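Local coordinates for protein GDP-mannose-dependent alpha-(1-6)-phosphatidylinositol monomannoside mannosyltransferase (PDB 3OKP) that belongs to the GT-B class of glycosyltransferases, in which two Rossmann-like domains face each other across a ligand-binding cleft, at residues 150-153 / 154-157; 76-79 / 80-84; 21-24 / 25-28. All coordinates share one frame; numbering follows the deposited sequence.

All three contacts are turns of helices in the N-terminal Rossmann-like domain, and none touches another. Contact 3 (residues 21-28) and contact 1 (residues 150-157) flank the cleft: the side chains of Ser23 and Thr151 come within about 8 and 11 Å of the bound guanosine-5'-diphosphate-alpha-D-mannose, whose pocket is lined by residues between 205 and 298. These two contacts have centres 22 Å apart and nearest atoms about 10 Å apart. Contact 2 (residues 76-84) sits toward the outer end of the same domain, its centre 32 Å from that of contact 1 and 23 Å from that of contact 3. Contacts 1 and 3 also reach the C-terminal half of the chain.

Contact 1: residues 150-153 / 154-157; sequences YTLR and RFKS
Arg154 runs alongside Tyr150, one turn earlier in helix 149-159, the helix of a beta-alpha-beta unit between strands 143-146 and 164-167 of the N-terminal Rossmann-like domain. Arg154 CB lies 3.5 Å from Thr151 O. With CG beside the backbone N (chi1 -63°), the chain turns back along the helix, and CG comes over one face of the Tyr150 ring in a CH-pi contact, 4.1 Å from the centroid. CD continues past the phenol end of the ring. Further bends at chi2 and chi3 bring the guanidinium round, perpendicular to the ring, until NH1 donates to Tyr150 OH at 2.8 Å. The hydroxyl lies in the guanidinium plane, but the N-H points somewhat off it, the angle at the hydrogen being 141°. The same NH1 is also bonded to Gly286 O, and Tyr150 N meets Glu316 OE2, so this end of the helix is tied to the C-terminal half of the chain near the cleft.

On the buried flank, Phe155 stands with CG between its own backbone N and carbonyl carbon (chi1 61°). This torsion folds the ring back under the preceding turn, where Thr151 O lies 3.2 Å above the ring plane, over its centre, while also accepting Phe155 N. Leu152 CD1 touches both Phe155 CE2, 4.1 Å away, and Lys156 CG, bridging the buried ring and the aliphatic start of an exposed lysine. Lys156 N still bonds Leu152 O, but one residue on, a water takes the place of the direct bond between Ser157 N and Arg153 O. It donates to Arg153 O at 2.7 Å and accepts from Ser157 N at 3.0 Å.

Contact 2: residues 76-79 / 80-84; sequences HAMA and EIIRE
Arg83 folds its side chain back over the carbonyl group of Ala79, one helical turn earlier, and Ala79 O meets it in two ways. The oxygen accepts the backbone N-H of Arg83 at 3.3 Å, and it also lies under one face of the guanidinium, 3.4 Å from the plane and displaced from its centre. The bend at chi3 (-75°) swings NH2 back until it rests 3.5 Å from Ala79 CB. There Arg83 NH2 forms a salt bridge with Glu80 OE2, at a short 2.5 Å; this carboxylate oxygen is approached on its anti side, well out of the carboxylate plane. NE adds a weak bond to the same OE2.

Behind these charges the main-chain groups pair regularly: His76 O, Ala77 O and Met78 O accept from Glu80 N, Ile81 N and Ile82 N, and Glu80 O takes up Glu84 N at 2.9 Å. The turn belongs to helix 72-84, which in this Rossmann-like domain carries the chain from edge strand 59-63 across to strand 89-92, on the other side of strand 7-11. Its apolar flank therefore lies on the sheet, with Ile81 touching Ile61 and Leu8, while Met78 and Ile82 fit between Leu8 and Ala105 of helix 102-107.

Within this flank the side chains of Met78 and Ile82 run side by side, Met78 CG 3.9 Å from Ile82 CD1. Ile82 CG1 points back along the helix (chi1 -72°) and packs 3.3 Å from Met78 O; Ile81 CG1 is placed likewise against Ala77 O. On the solvent side the imidazole of His76 lies alongside the aliphatic part of Glu80, with His76 NE2 4.0 Å from Glu80 CG.

Contact 3: residues 21-24 / 25-28; sequences IQSY and LRDF
Tyr24 and Phe28, one turn apart and both buried, form the apolar centre. Their planes are inclined at 59°, and Phe28 presents its CD2-CE2 side to one face of the tyrosine, CD2 standing over the ring centre and Phe28 CE2 coming to 3.5 Å from Tyr24 CE1. Phe28 chi1, at -96°, is well away from a staggered value, a twist that accompanies this approach; the same CD2, at the ring edge, also comes near Tyr24 O, which accepts the backbone N-H of Phe28. At the tyrosine's own edge, in its plane, lies Leu25 CD2, 3.8 Å from Tyr24 CD2. The other methyl of the leucine, Leu25 CD1, turns to Ile21 CG2 at 4.1 Å, extending the apolar flank by a turn.

Helix 20-29 is the first helix of the N-terminal Rossmann-like domain, joining strand 7-11 to strand 37-42, and Leu25 and Phe28 both pack on Trp91 of strand 89-92. Phe28 also meets Trp365 edge-to-face and touches Met368 and Leu372, so that helix 365-377, from the end of the chain, covers this N-terminal helix. Tyr24 is fixed at its far end by a hydrogen bond between OH and Leu168 O.

Farther out, Arg26 grips Asp27 in a side-on, two-nitrogen salt bridge: NE donates to OD1 at 2.8 Å, from 48° above the carboxylate plane, and NH2 to OD2 at 3.1 Å. The bend of the arginine at chi3 lays one face of the guanidinium against Ser23, with Ser23 CB 3.6 Å from Arg26 NH2. Ser23 OG is bonded to Gly19 O, while Ser23 O accepts Asp27 N at 3.0 Å.

Contact 1: residues 150-153 / 154-157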
ATOM      1  N   TYR A 150       0.743  12.016  -6.491  1.00 13.33           N
ATOM      2  CA  TYR A 150       1.521  11.603  -7.656  1.00 13.89           C
ATOM      3  C   TYR A 150       0.672  10.890  -8.710  1.00 13.51           C
ATOM      4  O   TYR A 150       0.665  11.296  -9.874  1.00 13.51           O
ATOM      5  CB  TYR A 150       2.709  10.717  -7.261  1.00 14.29           C
ATOM      6  CG  TYR A 150       3.489  10.241  -8.466  1.00 14.91           C
ATOM      7  CD1 TYR A 150       4.459  11.052  -9.049  1.00 15.38           C
ATOM      8  CD2 TYR A 150       3.236   8.991  -9.042  1.00 14.74           C
ATOM      9  CE1 TYR A 150       5.171  10.633 -10.163  1.00 16.62           C
ATOM     10  CE2 TYR A 150       3.944   8.562 -10.162  1.00 15.67           C
ATOM     11  CZ  TYR A 150       4.910   9.389 -10.716  1.00 16.11           C
ATOM     12  OH  TYR A 150       5.622   8.983 -11.823  1.00 17.41           O
ATOM     13  N   THR A 151      -0.028   9.827  -8.307  1.00 13.23           N
ATOM     14  CA  THR A 151      -0.851   9.060  -9.252  1.00 13.29           C
ATOM     15  C   THR A 151      -1.948   9.931  -9.851  1.00 13.45           C
ATOM     16  O   THR A 151      -2.205   9.863 -11.057  1.00 13.49           O
ATOM     17  CB  THR A 151      -1.457   7.766  -8.641  1.00 12.79           C
ATOM     18  OG1 THR A 151      -2.309   8.090  -7.535  1.00 12.44           O
ATOM     19  CG2 THR A 151      -0.357   6.808  -8.191  1.00 12.88           C
ATOM     20  N   LEU A 152      -2.564  10.766  -9.011  1.00 13.63           N
ATOM     21  CA  LEU A 152      -3.559  11.737  -9.468  1.00 14.08           C
ATOM     22  C   LEU A 152      -3.034  12.630 -10.596  1.00 14.94           C
ATOM     23  O   LEU A 152      -3.696  12.784 -11.621  1.00 14.86           O
ATOM     24  CB  LEU A 152      -4.077  12.596  -8.305  1.00 14.00           C
ATOM     25  CG  LEU A 152      -5.168  13.618  -8.664  1.00 14.19           C
ATOM     26  CD1 LEU A 152      -6.444  12.921  -9.145  1.00 13.52           C
ATOM     27  CD2 LEU A 152      -5.469  14.553  -7.507  1.00 14.56           C
ATOM     28  N   ARG A 153      -1.846  13.206 -10.409  1.00 15.89           N
ATOM     29  CA  ARG A 153      -1.233  14.049 -11.440  1.00 17.10           C
ATOM     30  C   ARG A 153      -1.046  13.301 -12.765  1.00 17.34           C
ATOM     31  O   ARG A 153      -1.260  13.870 -13.839  1.00 17.66           O
ATOM     32  CB  ARG A 153       0.101  14.626 -10.957  1.00 17.70           C
ATOM     33  CG  ARG A 153       0.732  15.626 -11.930  1.00 18.84           C
ATOM     34  CD  ARG A 153       1.968  16.309 -11.353  1.00 19.46           C
ATOM     35  NE  ARG A 153       3.130  15.424 -11.281  1.00 20.01           N
ATOM     36  CZ  ARG A 153       3.587  14.873 -10.159  1.00 20.49           C
ATOM     37  NH1 ARG A 153       2.982  15.110  -8.998  1.00 20.12           N
ATOM     38  NH2 ARG A 153       4.653  14.087 -10.196  1.00 20.64           N
ATOM     39  N   ARG A 154      -0.658  12.028 -12.681  1.00 17.35           N
ATOM     40  CA  ARG A 154      -0.400  11.212 -13.869  1.00 17.86           C
ATOM     41  C   ARG A 154      -1.650  10.924 -14.714  1.00 17.69           C
ATOM     42  O   ARG A 154      -1.561  10.869 -15.943  1.00 18.02           O
ATOM     43  CB  ARG A 154       0.292   9.890 -13.495  1.00 17.72           C
ATOM     44  CG  ARG A 154       1.686  10.009 -12.842  1.00 18.58           C
ATOM     45  CD  ARG A 154       2.770  10.574 -13.772  1.00 20.07           C
ATOM     46  NE  ARG A 154       2.887   9.836 -15.033  1.00 21.74           N
ATOM     47  CZ  ARG A 154       3.762   8.862 -15.276  1.00 22.10           C
ATOM     48  NH1 ARG A 154       4.628   8.475 -14.346  1.00 22.70           N
ATOM     49  NH2 ARG A 154       3.770   8.270 -16.462  1.00 22.47           N
ATOM     50  N   PHE A 155      -2.805  10.743 -14.069  1.00 17.31           N
ATOM     51  CA  PHE A 155      -4.015  10.331 -14.800  1.00 17.22           C
ATOM     52  C   PHE A 155      -5.245  11.255 -14.739  1.00 17.51           C
ATOM     53  O   PHE A 155      -6.280  10.943 -15.340  1.00 17.43           O
ATOM     54  CB  PHE A 155      -4.416   8.880 -14.457  1.00 16.49           C
ATOM     55  CG  PHE A 155      -4.752   8.646 -12.997  1.00 15.92           C
ATOM     56  CD1 PHE A 155      -4.205   7.562 -12.318  1.00 15.27           C
ATOM     57  CD2 PHE A 155      -5.629   9.489 -12.310  1.00 15.09           C
ATOM     58  CE1 PHE A 155      -4.513   7.325 -10.979  1.00 14.43           C
ATOM     59  CE2 PHE A 155      -5.941   9.263 -10.976  1.00 14.76           C
ATOM     60  CZ  PHE A 155      -5.381   8.177 -10.308  1.00 14.64           C
ATOM     61  N   LYS A 156      -5.132  12.377 -14.028  1.00 18.13           N
ATOM     62  CA  LYS A 156      -6.271  13.287 -13.830  1.00 18.59           C
ATOM     63  C   LYS A 156      -6.915  13.757 -15.140  1.00 18.97           C
ATOM     64  O   LYS A 156      -8.136  13.684 -15.292  1.00 18.75           O
ATOM     65  CB  LYS A 156      -5.875  14.495 -12.973  1.00 18.92           C
ATOM     66  CG  LYS A 156      -7.064  15.254 -12.392  1.00 19.49           C
ATOM     67  CD  LYS A 156      -6.625  16.522 -11.672  1.00 20.10           C
ATOM     68  CE  LYS A 156      -7.791  17.192 -10.955  1.00 21.53           C
ATOM     69  NZ  LYS A 156      -8.806  17.753 -11.899  1.00 23.11           N
ATOM     70  N   SER A 157      -6.091  14.225 -16.078  1.00 19.56           N
ATOM     71  CA  SER A 157      -6.585  14.736 -17.362  1.00 20.08           C
ATOM     72  C   SER A 157      -7.309  13.670 -18.189  1.00 19.76           C
ATOM     73  O   SER A 157      -8.235  13.985 -18.938  1.00 20.04           O
ATOM     74  CB  SER A 157      -5.452  15.378 -18.173  1.00 20.86           C
ATOM     75  OG  SER A 157      -4.498  14.417 -18.587  1.00 21.03           O
TER
HETATM   76  O   HOH W   1      -3.160  14.463 -15.657  1.00 17.71           O

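Contact 2: residues 76-79 / 80-84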
ATOM      1  N   HIS A  76     -26.238  -6.948 -15.812  1.00 12.11           N
ATOM      2  CA  HIS A  76     -27.610  -7.342 -15.462  1.00 12.91           C
ATOM      3  C   HIS A  76     -27.693  -7.849 -14.024  1.00 12.69           C
ATOM      4  O   HIS A  76     -28.600  -7.471 -13.274  1.00 12.88           O
ATOM      5  CB  HIS A  76     -28.136  -8.416 -16.429  1.00 13.43           C
ATOM      6  CG  HIS A  76     -29.541  -8.858 -16.145  1.00 14.53           C
ATOM      7  ND1 HIS A  76     -30.607  -8.510 -16.946  1.00 15.55           N
ATOM      8  CD2 HIS A  76     -30.055  -9.619 -15.148  1.00 15.54           C
ATOM      9  CE1 HIS A  76     -31.716  -9.039 -16.458  1.00 16.27           C
ATOM     10  NE2 HIS A  76     -31.409  -9.713 -15.365  1.00 15.92           N
ATOM     11  N   ALA A  77     -26.743  -8.708 -13.654  1.00 12.36           N
ATOM     12  CA  ALA A  77     -26.679  -9.278 -12.314  1.00 12.29           C
ATOM     13  C   ALA A  77     -26.422  -8.195 -11.269  1.00 11.95           C
ATOM     14  O   ALA A  77     -27.031  -8.206 -10.196  1.00 11.85           O
ATOM     15  CB  ALA A  77     -25.610 -10.358 -12.243  1.00 12.09           C
ATOM     16  N   MET A  78     -25.523  -7.265 -11.594  1.00 11.57           N
ATOM     17  CA  MET A  78     -25.242  -6.110 -10.737  1.00 11.35           C
ATOM     18  C   MET A  78     -26.496  -5.256 -10.545  1.00 11.89           C
ATOM     19  O   MET A  78     -26.815  -4.855  -9.423  1.00 11.78           O
ATOM     20  CB  MET A  78     -24.112  -5.259 -11.323  1.00 10.92           C
ATOM     21  CG  MET A  78     -23.740  -4.052 -10.464  1.00 10.74           C
ATOM     22  SD  MET A  78     -22.687  -2.846 -11.289  1.00 10.35           S
ATOM     23  CE  MET A  78     -23.799  -2.200 -12.539  1.00 10.79           C
ATOM     24  N   ALA A  79     -27.200  -4.999 -11.647  1.00 12.55           N
ATOM     25  CA  ALA A  79     -28.420  -4.196 -11.644  1.00 13.40           C
ATOM     26  C   ALA A  79     -29.508  -4.774 -10.736  1.00 14.08           C
ATOM     27  O   ALA A  79     -30.178  -4.032 -10.017  1.00 14.31           O
ATOM     28  CB  ALA A  79     -28.949  -4.024 -13.070  1.00 13.81           C
ATOM     29  N   GLU A  80     -29.680  -6.095 -10.771  1.00 14.58           N
ATOM     30  CA  GLU A  80     -30.715  -6.744  -9.963  1.00 15.39           C
ATOM     31  C   GLU A  80     -30.393  -6.748  -8.468  1.00 15.09           C
ATOM     32  O   GLU A  80     -31.304  -6.685  -7.640  1.00 15.37           O
ATOM     33  CB  GLU A  80     -31.018  -8.155 -10.473  1.00 15.85           C
ATOM     34  CG  GLU A  80     -31.954  -8.183 -11.688  1.00 17.75           C
ATOM     35  CD  GLU A  80     -33.294  -7.502 -11.425  1.00 19.27           C
ATOM     36  OE1 GLU A  80     -34.002  -7.910 -10.479  1.00 19.51           O
ATOM     37  OE2 GLU A  80     -33.637  -6.556 -12.168  1.00 20.17           O
ATOM     38  N   ILE A  81     -29.105  -6.810  -8.132  1.00 14.42           N
ATOM     39  CA  ILE A  81     -28.658  -6.702  -6.742  1.00 14.32           C
ATOM     40  C   ILE A  81     -28.913  -5.287  -6.213  1.00 14.48           C
ATOM     41  O   ILE A  81     -29.412  -5.116  -5.097  1.00 14.49           O
ATOM     42  CB  ILE A  81     -27.163  -7.089  -6.576  1.00 13.78           C
ATOM     43  CG1 ILE A  81     -26.948  -8.568  -6.928  1.00 14.04           C
ATOM     44  CG2 ILE A  81     -26.681  -6.805  -5.147  1.00 13.21           C
ATOM     45  CD1 ILE A  81     -25.489  -8.945  -7.198  1.00 13.53           C
ATOM     46  N   ILE A  82     -28.577  -4.286  -7.027  1.00 14.67           N
ATOM     47  CA  ILE A  82     -28.823  -2.878  -6.695  1.00 15.23           C
ATOM     48  C   ILE A  82     -30.279  -2.650  -6.270  1.00 16.51           C
ATOM     49  O   ILE A  82     -30.544  -2.015  -5.248  1.00 16.46           O
ATOM     50  CB  ILE A  82     -28.424  -1.931  -7.867  1.00 15.07           C
ATOM     51  CG1 ILE A  82     -26.897  -1.854  -7.989  1.00 13.97           C
ATOM     52  CG2 ILE A  82     -29.017  -0.525  -7.674  1.00 15.12           C
ATOM     53  CD1 ILE A  82     -26.392  -1.355  -9.338  1.00 13.69           C
ATOM     54  N   ARG A  83     -31.212  -3.195  -7.047  1.00 17.66           N
ATOM     55  CA  ARG A  83     -32.634  -3.030  -6.763  1.00 19.35           C
ATOM     56  C   ARG A  83     -33.130  -3.906  -5.607  1.00 19.59           C
ATOM     57  O   ARG A  83     -33.923  -3.446  -4.784  1.00 20.20           O
ATOM     58  CB  ARG A  83     -33.466  -3.252  -8.031  1.00 19.90           C
ATOM     59  CG  ARG A  83     -33.207  -2.192  -9.108  1.00 20.70           C
ATOM     60  CD  ARG A  83     -34.014  -2.441 -10.369  1.00 21.56           C
ATOM     61  NE  ARG A  83     -33.479  -3.548 -11.163  1.00 24.20           N
ATOM     62  CZ  ARG A  83     -32.861  -3.413 -12.333  1.00 24.73           C
ATOM     63  NH1 ARG A  83     -32.693  -2.213 -12.876  1.00 25.30           N
ATOM     64  NH2 ARG A  83     -32.416  -4.487 -12.972  1.00 25.47           N
ATOM     65  N   GLU A  84     -32.653  -5.149  -5.535  1.00 19.42           N
ATOM     66  CA  GLU A  84     -33.086  -6.089  -4.491  1.00 19.82           C
ATOM     67  C   GLU A  84     -32.583  -5.710  -3.097  1.00 19.69           C
ATOM     68  O   GLU A  84     -33.322  -5.817  -2.114  1.00 20.10           O
ATOM     69  CB  GLU A  84     -32.657  -7.520  -4.827  1.00 19.71           C
TER

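Contact 3: residues 21-24 / 25-28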
ATOM      1  N   ILE A  21      -4.950  -5.309  -3.986  1.00 13.07           N
ATOM      2  CA  ILE A  21      -6.327  -4.794  -4.007  1.00 12.53           C
ATOM      3  C   ILE A  21      -7.242  -5.612  -3.091  1.00 12.13           C
ATOM      4  O   ILE A  21      -8.154  -5.062  -2.468  1.00 11.96           O
ATOM      5  CB  ILE A  21      -6.903  -4.705  -5.451  1.00 12.46           C
ATOM      6  CG1 ILE A  21      -5.980  -3.859  -6.338  1.00 12.85           C
ATOM      7  CG2 ILE A  21      -8.315  -4.097  -5.439  1.00 12.12           C
ATOM      8  CD1 ILE A  21      -6.257  -3.972  -7.830  1.00 13.14           C
ATOM      9  N   GLN A  22      -6.979  -6.915  -3.004  1.00 12.22           N
ATOM     10  CA  GLN A  22      -7.699  -7.804  -2.087  1.00 12.14           C
ATOM     11  C   GLN A  22      -7.573  -7.340  -0.632  1.00 12.08           C
ATOM     12  O   GLN A  22      -8.569  -7.285   0.090  1.00 11.98           O
ATOM     13  CB  GLN A  22      -7.211  -9.252  -2.231  1.00 12.54           C
ATOM     14  CG  GLN A  22      -7.698  -9.966  -3.495  1.00 12.74           C
ATOM     15  CD  GLN A  22      -6.809  -9.743  -4.715  1.00 13.32           C
ATOM     16  OE1 GLN A  22      -5.852  -8.971  -4.680  1.00 13.36           O
ATOM     17  NE2 GLN A  22      -7.132 -10.428  -5.807  1.00 13.56           N
ATOM     18  N   SER A  23      -6.352  -6.997  -0.222  1.00 12.25           N
ATOM     19  CA  SER A  23      -6.082  -6.507   1.134  1.00 12.29           C
ATOM     20  C   SER A  23      -6.702  -5.129   1.369  1.00 11.83           C
ATOM     21  O   SER A  23      -7.265  -4.862   2.433  1.00 11.62           O
ATOM     22  CB  SER A  23      -4.574  -6.463   1.394  1.00 12.72           C
ATOM     23  OG  SER A  23      -4.013  -7.766   1.364  1.00 13.43           O
ATOM     24  N   TYR A  24      -6.589  -4.270   0.357  1.00 11.67           N
ATOM     25  CA  TYR A  24      -7.163  -2.927   0.352  1.00 11.43           C
ATOM     26  C   TYR A  24      -8.667  -2.962   0.631  1.00 11.05           C
ATOM     27  O   TYR A  24      -9.155  -2.269   1.528  1.00 10.94           O
ATOM     28  CB  TYR A  24      -6.863  -2.265  -0.999  1.00 11.54           C
ATOM     29  CG  TYR A  24      -7.409  -0.867  -1.206  1.00 11.47           C
ATOM     30  CD1 TYR A  24      -6.624   0.256  -0.942  1.00 11.55           C
ATOM     31  CD2 TYR A  24      -8.693  -0.668  -1.714  1.00 11.63           C
ATOM     32  CE1 TYR A  24      -7.118   1.547  -1.156  1.00 11.41           C
ATOM     33  CE2 TYR A  24      -9.196   0.614  -1.929  1.00 11.29           C
ATOM     34  CZ  TYR A  24      -8.405   1.714  -1.650  1.00 11.45           C
ATOM     35  OH  TYR A  24      -8.908   2.979  -1.862  1.00 12.03           O
ATOM     36  N   LEU A  25      -9.392  -3.787  -0.124  1.00 10.81           N
ATOM     37  CA  LEU A  25     -10.848  -3.872   0.004  1.00 10.55           C
ATOM     38  C   LEU A  25     -11.285  -4.556   1.298  1.00 10.78           C
ATOM     39  O   LEU A  25     -12.158  -4.046   2.000  1.00 10.65           O
ATOM     40  CB  LEU A  25     -11.475  -4.546  -1.223  1.00 10.37           C
ATOM     41  CG  LEU A  25     -11.385  -3.776  -2.549  1.00 10.18           C
ATOM     42  CD1 LEU A  25     -12.020  -4.579  -3.668  1.00 10.66           C
ATOM     43  CD2 LEU A  25     -12.031  -2.396  -2.455  1.00  9.69           C
ATOM     44  N   ARG A  26     -10.664  -5.691   1.622  1.00 11.05           N
ATOM     45  CA  ARG A  26     -10.915  -6.380   2.894  1.00 11.45           C
ATOM     46  C   ARG A  26     -10.834  -5.418   4.090  1.00 11.60           C
ATOM     47  O   ARG A  26     -11.744  -5.376   4.923  1.00 11.72           O
ATOM     48  CB  ARG A  26      -9.935  -7.550   3.072  1.00 12.00           C
ATOM     49  CG  ARG A  26      -9.960  -8.231   4.447  1.00 12.81           C
ATOM     50  CD  ARG A  26      -8.667  -9.001   4.695  1.00 14.29           C
ATOM     51  NE  ARG A  26      -7.527  -8.100   4.877  1.00 14.74           N
ATOM     52  CZ  ARG A  26      -6.266  -8.399   4.577  1.00 15.55           C
ATOM     53  NH1 ARG A  26      -5.954  -9.585   4.067  1.00 16.49           N
ATOM     54  NH2 ARG A  26      -5.310  -7.503   4.781  1.00 15.13           N
ATOM     55  N   ASP A  27      -9.758  -4.638   4.157  1.00 11.54           N
ATOM     56  CA  ASP A  27      -9.519  -3.768   5.309  1.00 11.66           C
ATOM     57  C   ASP A  27     -10.386  -2.505   5.321  1.00 11.29           C
ATOM     58  O   ASP A  27     -10.797  -2.054   6.389  1.00 11.36           O
ATOM     59  CB  ASP A  27      -8.032  -3.426   5.440  1.00 11.88           C
ATOM     60  CG  ASP A  27      -7.171  -4.649   5.734  1.00 12.68           C
ATOM     61  OD1 ASP A  27      -7.700  -5.661   6.241  1.00 12.45           O
ATOM     62  OD2 ASP A  27      -5.955  -4.596   5.454  1.00 13.61           O
ATOM     63  N   PHE A  28     -10.675  -1.945   4.148  1.00 10.77           N
ATOM     64  CA  PHE A  28     -11.602  -0.811   4.064  1.00 10.68           C
ATOM     65  C   PHE A  28     -13.044  -1.195   4.399  1.00 10.64           C
ATOM     66  O   PHE A  28     -13.733  -0.459   5.112  1.00 10.78           O
ATOM     67  CB  PHE A  28     -11.528  -0.108   2.701  1.00 10.37           C
ATOM     68  CG  PHE A  28     -10.632   1.097   2.693  1.00 10.29           C
ATOM     69  CD1 PHE A  28     -10.943   2.215   3.466  1.00 10.34           C
ATOM     70  CD2 PHE A  28      -9.484   1.122   1.912  1.00 10.19           C
ATOM     71  CE1 PHE A  28     -10.118   3.334   3.471  1.00 10.86           C
ATOM     72  CE2 PHE A  28      -8.649   2.239   1.910  1.00 10.56           C
ATOM     73  CZ  PHE A  28      -8.967   3.348   2.690  1.00 10.69           C
TER